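Local coordinates for protein phosphoglycerol transferase GacH (Streptococcus pyogenes MGAS5005, PDB 6DGM) that probably transfers glycerol phosphate onto the rhamnose polysaccharide of the streptococcal cell wall, using a manganese-binding domain of the alkaline phosphatase superfamily, at residues I17-Y21 with D357-I361; T40-S46 with Q199-T205; P211-D215 with N234-Y238. All coordinates share one frame; numbering follows the deposited sequence.

Contact 1. Residues I17-Y21 with D357-I361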
loop_
_atom_site.group_PDB
_atom_site.type_symbol
_atom_site.label_atom_id
_atom_site.label_comp_id
_atom_site.label_asym_id
_atom_site.label_seq_id
_atom_site.Cartn_x
_atom_site.Cartn_y
_atom_site.Cartn_z
ATOM N N ILE A 17 1.705 5.084 -26.859
ATOM C CA ILE A 17 2.115 4.863 -25.477
ATOM C C ILE A 17 2.720 3.482 -25.331
ATOM O O ILE A 17 3.770 3.310 -24.698
ATOM C CB ILE A 17 0.916 5.051 -24.528
ATOM C CG1 ILE A 17 0.421 6.491 -24.575
ATOM C CG2 ILE A 17 1.278 4.650 -23.101
ATOM C CD1 ILE A 17 -0.971 6.662 -23.976
ATOM N N ALA A 18 2.083 2.477 -25.931
ATOM C CA ALA A 18 2.582 1.114 -25.808
ATOM C C ALA A 18 3.975 0.982 -26.414
ATOM O O ALA A 18 4.848 0.330 -25.832
ATOM C CB ALA A 18 1.615 0.141 -26.477
ATOM N N GLN A 19 4.207 1.590 -27.583
ATOM C CA GLN A 19 5.528 1.492 -28.202
ATOM C C GLN A 19 6.563 2.255 -27.382
ATOM O O GLN A 19 7.691 1.790 -27.200
ATOM C CB GLN A 19 5.487 1.985 -29.654
ATOM C CG GLN A 19 6.755 1.637 -30.427
ATOM C CD GLN A 19 6.597 1.758 -31.931
ATOM O OE1 GLN A 19 5.521 2.087 -32.436
ATOM N NE2 GLN A 19 7.675 1.491 -32.658
ATOM N N LYS A 20 6.185 3.419 -26.858
ATOM C CA LYS A 20 7.104 4.219 -26.051
ATOM C C LYS A 20 7.572 3.459 -24.812
ATOM O O LYS A 20 8.768 3.435 -24.496
ATOM C CB LYS A 20 6.406 5.518 -25.639
ATOM C CG LYS A 20 7.250 6.432 -24.782
ATOM C CD LYS A 20 6.495 7.698 -24.426
ATOM C CE LYS A 20 7.312 8.576 -23.499
ATOM N NZ LYS A 20 6.594 9.840 -23.180
ATOM N N TYR A 21 6.652 2.824 -24.094
ATOM C CA TYR A 21 7.041 2.135 -22.857
ATOM C C TYR A 21 7.598 0.745 -23.116
ATOM O O TYR A 21 8.306 0.208 -22.254
ATOM C CB TYR A 21 5.906 2.213 -21.832
ATOM C CG TYR A 21 5.795 3.637 -21.362
ATOM C CD1 TYR A 21 6.732 4.167 -20.493
ATOM C CD2 TYR A 21 4.814 4.483 -21.865
ATOM C CE1 TYR A 21 6.676 5.486 -20.099
ATOM C CE2 TYR A 21 4.754 5.809 -21.481
ATOM C CZ TYR A 21 5.688 6.301 -20.593
ATOM O OH TYR A 21 5.646 7.616 -20.196
ATOM N N ASP A 357 0.027 10.062 -20.375
ATOM C CA ASP A 357 0.277 8.661 -20.696
ATOM C C ASP A 357 -0.495 7.756 -19.740
ATOM O O ASP A 357 -1.194 6.825 -20.161
ATOM C CB ASP A 357 1.769 8.335 -20.585
ATOM C CG ASP A 357 2.616 9.000 -21.653
ATOM O OD1 ASP A 357 2.077 9.408 -22.699
ATOM O OD2 ASP A 357 3.841 9.109 -21.437
ATOM N N LEU A 358 -0.363 8.015 -18.433
ATOM C CA LEU A 358 -1.024 7.182 -17.432
ATOM C C LEU A 358 -2.539 7.233 -17.553
ATOM O O LEU A 358 -3.201 6.190 -17.482
ATOM C CB LEU A 358 -0.566 7.599 -16.036
ATOM C CG LEU A 358 -1.229 6.841 -14.892
ATOM C CD1 LEU A 358 -0.925 5.361 -14.975
ATOM C CD2 LEU A 358 -0.791 7.400 -13.539
ATOM N N LYS A 359 -3.112 8.432 -17.731
ATOM C CA LYS A 359 -4.568 8.549 -17.780
ATOM C C LYS A 359 -5.148 7.775 -18.960
ATOM O O LYS A 359 -6.210 7.156 -18.845
ATOM C CB LYS A 359 -4.979 10.017 -17.849
ATOM C CG LYS A 359 -4.763 10.793 -16.555
ATOM C CD LYS A 359 -4.929 12.291 -16.728
ATOM C CE LYS A 359 -4.679 13.001 -15.408
ATOM N NZ LYS A 359 -4.716 14.475 -15.527
ATOM N N ASN A 360 -4.465 7.792 -20.104
ATOM C CA ASN A 360 -4.955 7.030 -21.249
ATOM C C ASN A 360 -4.958 5.534 -20.957
ATOM O O ASN A 360 -5.924 4.832 -21.292
ATOM C CB ASN A 360 -4.157 7.369 -22.504
ATOM C CG ASN A 360 -4.703 8.589 -23.219
ATOM O OD1 ASN A 360 -5.801 8.550 -23.771
ATOM N ND2 ASN A 360 -3.960 9.692 -23.186
ATOM N N ILE A 361 -3.899 5.026 -20.316
ATOM C CA ILE A 361 -3.854 3.613 -19.936
ATOM C C ILE A 361 -4.943 3.302 -18.918
ATOM O O ILE A 361 -5.663 2.297 -19.017
ATOM C CB ILE A 361 -2.459 3.263 -19.384
ATOM C CG1 ILE A 361 -1.386 3.431 -20.469
ATOM C CG2 ILE A 361 -2.451 1.843 -18.773
ATOM C CD1 ILE A 361 -1.570 2.546 -21.703
HETATM O O HOH W 1 3.852 9.748 -24.580
#
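The phenol of Tyr21 donates a short hydrogen bond to the carboxylate of Asp357, with OH and OD2 2.7 Å apart. OD2 is met on its anti side, and the hydroxyl lies 24° out of the carboxylate plane. Ring and carboxylate planes stand 78° apart, and the acid sits at the edge of the Tyr21 ring, beside CE2 and the hydroxyl. Lys20 reaches the same oxygen. Its CG, anti to the backbone N, passes over the rim of one face of the Tyr21 ring, and the fully extended chain carries NZ to within 3.3 Å of Asp357 OD2. The salt bridge is weak as a hydrogen bond. A water also bridges the two side chains: it accepts from Lys20 NZ and donates to Asp357 OD1, 2.6 Å away. Both carboxylate oxygens are therefore engaged.

Next to the polar group lies Ile17, one turn before Tyr21. Its CG1 passes Asp357 OD1. Its tip, CD1, rests on CB of Asn360 at 3.6 Å and also lies near the carbonyl oxygen of Asp357. The other branch, CG2, meets CD1 of Ile361 at 3.8 Å, the two isoleucines running antiparallel alongside one another. The amide of Asn360 is engaged elsewhere: ND2 donates to Asn356 O and Asn8 OD1.

The contact joins helix 11-29, near the start of the chain, to helix 349-365, near its end. The short segments cross at -122°, with axes 11.4 Å apart, so side chains bridge the gap. Leu332 of helix 328-339 packs on Tyr21, Asp357 and Ile361. Asp357 is buried, and the phenol donor together with the ammonium group of Lys20 would be expected to favour its ionised form.

Contact 2. Residues T40-S46 with Q199-T205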
loop_
_atom_site.group_PDB
_atom_site.type_symbol
_atom_site.label_atom_id
_atom_site.label_comp_id
_atom_site.label_asym_id
_atom_site.label_seq_id
_atom_site.Cartn_x
_atom_site.Cartn_y
_atom_site.Cartn_z
ATOM N N THR A 40 9.365 -13.512 -2.853
ATOM C CA THR A 40 8.105 -13.503 -2.119
ATOM C C THR A 40 7.867 -12.090 -1.607
ATOM O O THR A 40 8.778 -11.440 -1.093
ATOM C CB THR A 40 8.138 -14.523 -0.989
ATOM O OG1 THR A 40 7.936 -15.825 -1.567
ATOM C CG2 THR A 40 7.078 -14.252 0.083
ATOM N N VAL A 41 6.661 -11.600 -1.814
ATOM C CA VAL A 41 6.326 -10.201 -1.590
ATOM C C VAL A 41 5.112 -10.138 -0.680
ATOM O O VAL A 41 4.128 -10.862 -0.896
ATOM C CB VAL A 41 6.065 -9.470 -2.921
ATOM C CG1 VAL A 41 5.476 -8.120 -2.645
ATOM C CG2 VAL A 41 7.384 -9.364 -3.719
ATOM N N ILE A 42 5.199 -9.292 0.344
ATOM C CA ILE A 42 4.137 -9.090 1.325
ATOM C C ILE A 42 3.749 -7.617 1.298
ATOM O O ILE A 42 4.582 -6.755 1.594
ATOM C CB ILE A 42 4.593 -9.490 2.735
ATOM C CG1 ILE A 42 4.981 -10.973 2.784
ATOM C CG2 ILE A 42 3.480 -9.184 3.736
ATOM C CD1 ILE A 42 5.851 -11.343 3.985
ATOM N N TYR A 43 2.507 -7.325 0.929
ATOM C CA TYR A 43 1.961 -5.975 1.029
ATOM C C TYR A 43 1.216 -5.909 2.352
ATOM O O TYR A 43 0.245 -6.640 2.550
ATOM C CB TYR A 43 1.025 -5.644 -0.133
ATOM C CG TYR A 43 1.696 -5.195 -1.412
ATOM C CD1 TYR A 43 3.041 -5.443 -1.649
ATOM C CD2 TYR A 43 0.974 -4.537 -2.396
ATOM C CE1 TYR A 43 3.645 -5.036 -2.833
ATOM C CE2 TYR A 43 1.568 -4.127 -3.575
ATOM C CZ TYR A 43 2.894 -4.374 -3.791
ATOM O OH TYR A 43 3.493 -3.957 -4.967
ATOM N N LEU A 44 1.698 -5.078 3.264
ATOM C CA LEU A 44 1.238 -5.063 4.656
ATOM C C LEU A 44 0.631 -3.691 4.909
ATOM O O LEU A 44 1.348 -2.720 5.167
ATOM C CB LEU A 44 2.415 -5.327 5.576
ATOM C CG LEU A 44 2.144 -5.836 6.996
ATOM C CD1 LEU A 44 1.185 -4.914 7.720
ATOM C CD2 LEU A 44 1.606 -7.239 6.985
ATOM N N LEU A 45 -0.690 -3.603 4.782
ATOM C CA LEU A 45 -1.444 -2.400 5.119
ATOM C C LEU A 45 -1.642 -2.425 6.625
ATOM O O LEU A 45 -2.360 -3.280 7.146
ATOM C CB LEU A 45 -2.763 -2.396 4.359
ATOM C CG LEU A 45 -3.634 -1.134 4.456
ATOM C CD1 LEU A 45 -4.776 -1.157 3.439
ATOM C CD2 LEU A 45 -4.188 -0.925 5.885
ATOM N N SER A 46 -0.987 -1.504 7.318
ATOM C CA SER A 46 -1.014 -1.415 8.776
ATOM C C SER A 46 -2.063 -0.360 9.131
ATOM O O SER A 46 -1.815 0.848 9.030
ATOM C CB SER A 46 0.373 -1.052 9.295
ATOM O OG SER A 46 0.402 -1.043 10.716
ATOM N N GLN A 199 5.623 -16.416 -3.207
ATOM C CA GLN A 199 4.279 -16.109 -2.765
ATOM C C GLN A 199 4.035 -14.606 -2.754
ATOM O O GLN A 199 4.953 -13.802 -2.566
ATOM C CB GLN A 199 4.040 -16.663 -1.352
ATOM C CG GLN A 199 4.162 -18.170 -1.258
ATOM C CD GLN A 199 4.236 -18.619 0.188
ATOM O OE1 GLN A 199 5.181 -18.280 0.898
ATOM N NE2 GLN A 199 3.227 -19.347 0.634
ATOM N N PHE A 200 2.776 -14.237 -2.965
ATOM C CA PHE A 200 2.330 -12.857 -2.812
ATOM C C PHE A 200 1.259 -12.811 -1.737
ATOM O O PHE A 200 0.229 -13.491 -1.840
ATOM C CB PHE A 200 1.781 -12.263 -4.109
ATOM C CG PHE A 200 1.258 -10.868 -3.910
ATOM C CD1 PHE A 200 2.143 -9.812 -3.829
ATOM C CD2 PHE A 200 -0.088 -10.633 -3.725
ATOM C CE1 PHE A 200 1.692 -8.538 -3.605
ATOM C CE2 PHE A 200 -0.544 -9.353 -3.485
ATOM C CZ PHE A 200 0.357 -8.310 -3.431
ATOM N N PHE A 201 1.498 -11.999 -0.713
ATOM C CA PHE A 201 0.554 -11.800 0.375
ATOM C C PHE A 201 0.007 -10.386 0.311
ATOM O O PHE A 201 0.775 -9.430 0.188
ATOM C CB PHE A 201 1.262 -11.931 1.727
ATOM C CG PHE A 201 1.665 -13.340 2.097
ATOM C CD1 PHE A 201 2.829 -13.907 1.592
ATOM C CD2 PHE A 201 0.909 -14.067 2.993
ATOM C CE1 PHE A 201 3.209 -15.190 1.960
ATOM C CE2 PHE A 201 1.280 -15.330 3.377
ATOM C CZ PHE A 201 2.442 -15.903 2.855
ATOM N N SER A 202 -1.314 -10.258 0.418
ATOM C CA SER A 202 -1.963 -8.966 0.606
ATOM C C SER A 202 -2.616 -8.985 1.974
ATOM O O SER A 202 -3.590 -9.713 2.188
ATOM C CB SER A 202 -3.013 -8.693 -0.463
ATOM O OG SER A 202 -3.584 -7.395 -0.245
ATOM N N VAL A 203 -2.093 -8.185 2.893
ATOM C CA VAL A 203 -2.487 -8.233 4.296
ATOM C C VAL A 203 -3.069 -6.887 4.694
ATOM O O VAL A 203 -2.515 -5.833 4.361
ATOM C CB VAL A 203 -1.270 -8.579 5.169
ATOM C CG1 VAL A 203 -1.664 -8.661 6.621
ATOM C CG2 VAL A 203 -0.629 -9.895 4.718
ATOM N N ILE A 204 -4.179 -6.929 5.429
ATOM C CA ILE A 204 -4.840 -5.735 5.937
ATOM C C ILE A 204 -5.086 -5.950 7.428
ATOM O O ILE A 204 -5.927 -6.776 7.810
ATOM C CB ILE A 204 -6.162 -5.467 5.213
ATOM C CG1 ILE A 204 -5.984 -5.369 3.690
ATOM C CG2 ILE A 204 -6.804 -4.170 5.719
ATOM C CD1 ILE A 204 -6.232 -6.699 2.966
ATOM N N THR A 205 -4.375 -5.207 8.263
ATOM C CA THR A 205 -4.498 -5.432 9.697
ATOM C C THR A 205 -5.786 -4.815 10.230
ATOM O O THR A 205 -6.520 -4.115 9.519
ATOM C CB THR A 205 -3.297 -4.902 10.477
ATOM O OG1 THR A 205 -3.304 -3.468 10.459
ATOM C CG2 THR A 205 -1.989 -5.436 9.908
HETATM O O HOH W 2 7.803 -17.922 0.118
#
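Phe200 carries CG anti to its backbone N (chi1 177°), while Tyr43 turns its ring back beside its own N (chi1 -82°). These torsions bring the two rings together in a T-shaped stack. The edge of Phe200 points at the face of Tyr43, with CE1 over the centre of the tyrosine ring. The centroids are 5.1 Å apart and the planes 72° apart. CE1 of Phe200 also touches Val41 CG1, so this ring spans two residues of the neighbouring strand. The tyrosine hydroxyl is bonded to Thr315 OG1.

Strands 40-46 and 200-204 run parallel in the middle of the large mixed sheet of the alkaline phosphatase fold, as expected for a sulfatase-family domain. Val41 N bonds to Gln199 O, Val41 O receives Phe201 N, and the alternation continues to Thr205 N on Leu45 O. The bond from Tyr43 N to Phe201 O is 2.8 Å long and nearly straight at hydrogen. On its other edge, strand 40-46 pairs with strand 263-269.

Leu44 and Val203 project from the sheet face that also holds Ile42 and Phe201. Leu44 CD2 presses on Val203 CG1 at 3.6 Å, and helix 182-192 covers this pair through Ile189. Toward the start of the strands, Ile42 CG1 meets Phe201 CD1 at 3.8 Å, the two side chains side by side. The other face, with Tyr43, Leu45 and Ile204, is packed by helix 89-98.

At the N-terminal end, the Thr40 hydroxyl accepts from Gln199 N at 2.9 Å. A water links Thr40 OG1 to Gln199 OE1. Gln199 OE1 also accepts from Asn194 N, and NE2 is bonded to Leu192 O. At the C-terminal end, Thr205 OG1 is bonded to the backbone N of Glu47, a manganese ligand.

Contact 3. Residues P211-D215 with N234-Y238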
loop_
_atom_site.group_PDB
_atom_site.type_symbol
_atom_site.label_atom_id
_atom_site.label_comp_id
_atom_site.label_asym_id
_atom_site.label_seq_id
_atom_site.Cartn_x
_atom_site.Cartn_y
_atom_site.Cartn_z
ATOM N N PRO A 211 -12.503 1.798 17.440
ATOM C CA PRO A 211 -12.135 2.584 18.621
ATOM C C PRO A 211 -10.915 1.990 19.327
ATOM O O PRO A 211 -10.717 0.766 19.299
ATOM C CB PRO A 211 -13.383 2.486 19.499
ATOM C CG PRO A 211 -13.957 1.172 19.185
ATOM C CD PRO A 211 -13.602 0.850 17.742
ATOM N N TRP A 212 -10.128 2.867 19.950
ATOM C CA TRP A 212 -8.847 2.501 20.548
ATOM C C TRP A 212 -9.027 2.348 22.051
ATOM O O TRP A 212 -9.543 3.252 22.714
ATOM C CB TRP A 212 -7.796 3.581 20.254
ATOM C CG TRP A 212 -7.735 3.881 18.802
ATOM C CD1 TRP A 212 -7.107 3.148 17.855
ATOM C CD2 TRP A 212 -8.377 4.969 18.113
ATOM N NE1 TRP A 212 -7.300 3.708 16.615
ATOM C CE2 TRP A 212 -8.085 4.822 16.747
ATOM C CE3 TRP A 212 -9.176 6.043 18.526
ATOM C CZ2 TRP A 212 -8.551 5.715 15.783
ATOM C CZ3 TRP A 212 -9.644 6.932 17.568
ATOM C CH2 TRP A 212 -9.327 6.761 16.214
ATOM N N SER A 213 -8.625 1.202 22.589
ATOM C CA SER A 213 -8.801 0.921 24.015
ATOM C C SER A 213 -7.532 0.263 24.523
ATOM O O SER A 213 -7.245 -0.880 24.161
ATOM C CB SER A 213 -9.996 -0.003 24.247
ATOM O OG SER A 213 -10.323 -0.127 25.631
ATOM N N SER A 214 -6.781 0.972 25.356
ATOM C CA SER A 214 -5.559 0.412 25.917
ATOM C C SER A 214 -5.161 1.204 27.146
ATOM O O SER A 214 -5.029 2.427 27.077
ATOM C CB SER A 214 -4.428 0.454 24.879
ATOM O OG SER A 214 -3.273 -0.174 25.408
ATOM N N ASP A 215 -4.955 0.506 28.268
ATOM C CA ASP A 215 -4.505 1.137 29.494
ATOM C C ASP A 215 -3.012 1.022 29.725
ATOM O O ASP A 215 -2.495 1.711 30.610
ATOM C CB ASP A 215 -5.254 0.532 30.686
ATOM C CG ASP A 215 -6.664 1.068 30.783
ATOM O OD1 ASP A 215 -6.767 2.286 30.995
ATOM O OD2 ASP A 215 -7.635 0.314 30.563
ATOM N N ASN A 234 -8.071 9.285 23.439
ATOM C CA ASN A 234 -7.935 8.515 22.211
ATOM C C ASN A 234 -6.492 8.504 21.715
ATOM O O ASN A 234 -5.974 7.458 21.313
ATOM C CB ASN A 234 -8.847 9.092 21.134
ATOM C CG ASN A 234 -10.269 8.601 21.252
ATOM O OD1 ASN A 234 -10.521 7.514 21.745
ATOM N ND2 ASN A 234 -11.209 9.412 20.801
ATOM N N LEU A 235 -5.832 9.662 21.731
ATOM C CA LEU A 235 -4.454 9.720 21.272
ATOM C C LEU A 235 -3.558 8.856 22.145
ATOM O O LEU A 235 -2.673 8.155 21.636
ATOM C CB LEU A 235 -3.957 11.163 21.264
ATOM C CG LEU A 235 -2.486 11.369 20.863
ATOM C CD1 LEU A 235 -2.177 10.861 19.451
ATOM C CD2 LEU A 235 -2.104 12.850 21.003
ATOM N N THR A 236 -3.767 8.902 23.468
ATOM C CA THR A 236 -2.970 8.083 24.376
ATOM C C THR A 236 -3.197 6.601 24.120
ATOM O O THR A 236 -2.239 5.826 24.041
ATOM C CB THR A 236 -3.300 8.459 25.821
ATOM O OG1 THR A 236 -2.830 9.785 26.072
ATOM C CG2 THR A 236 -2.656 7.476 26.828
ATOM N N SER A 237 -4.465 6.183 24.003
ATOM C CA SER A 237 -4.759 4.779 23.735
ATOM C C SER A 237 -4.153 4.333 22.409
ATOM O O SER A 237 -3.602 3.230 22.303
ATOM C CB SER A 237 -6.278 4.568 23.673
ATOM O OG SER A 237 -6.905 4.988 24.871
ATOM N N TYR A 238 -4.290 5.165 21.377
ATOM C CA TYR A 238 -3.706 4.859 20.074
ATOM C C TYR A 238 -2.188 4.743 20.156
ATOM O O TYR A 238 -1.598 3.827 19.566
ATOM C CB TYR A 238 -4.106 5.958 19.091
ATOM C CG TYR A 238 -3.381 5.912 17.770
ATOM C CD1 TYR A 238 -3.775 5.025 16.789
ATOM C CD2 TYR A 238 -2.312 6.767 17.515
ATOM C CE1 TYR A 238 -3.100 4.984 15.572
ATOM C CE2 TYR A 238 -1.648 6.745 16.309
ATOM C CZ TYR A 238 -2.044 5.839 15.347
ATOM O OH TYR A 238 -1.376 5.813 14.136
HETATM O O HOH W 3 -11.816 5.338 20.585
HETATM O O HOH W 4 -9.695 5.772 23.782
HETATM O O HOH W 5 -8.361 3.300 26.421
#
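Trp212, in the loop after strand 200-204 of this alkaline phosphatase-type domain, lays its side chain against Ser237 and Tyr238 of helix 229-257. Its CB rests on CB of Ser237 at 3.9 Å. With CG anti to the carbonyl carbon (chi1 -52°), the indole is directed alongside Tyr238, and CG lies near Tyr238 CB. On the five-membered ring, CD1 and NE1 meet Tyr238 CD1, NE1 at 3.8 Å. The tyrosine presents its edge to the indole face, a T-shaped pair with planes 79° apart. NE1 itself donates to Asn208 O, so the stack and this bond probably both limit its rotation. On the six-membered side, CE3 has the amide of Asn234 at the indole edge, with OD1 3.8 Å away and the amide plane turned 73° from the ring. CZ3 comes near the same amide carbon.

The tyrosine hydroxyl is bonded to Ser48 O and Ser50 N. The rest of the polar contact is carried by water. One water accepts from Trp212 N and donates to Asn234 OD1. A second links Trp212 O, Asn234 OD1 and Ser237 OG. The serine hydroxyl is also bonded to His233 O, one turn back in its own helix. A third water accepts from Ser214 N and donates to Ser237 OG at 2.7 Å.

In the fold
Contact 2 lies in the central sheet, its centre about 9 Å from the centre of the chain. The side chain of Leu45 is about 5 Å from the manganese ion, and that of Ile204 about 4 Å from sn-glycerol-1-phosphate. Contact 3 lies near the same site: the side chain of Trp212 is about 7 Å from those of Glu47 and His271 and about 9 Å from both metal and ligand. The nearest atoms of contacts 2 and 3 are about 7 Å apart. Contact 1 is remote from the annotated sites. Its centre is about 46 Å from that of contact 3, on the opposite side of the chain centre. Along the chain, contacts 2 and 3 are nested between its two segments.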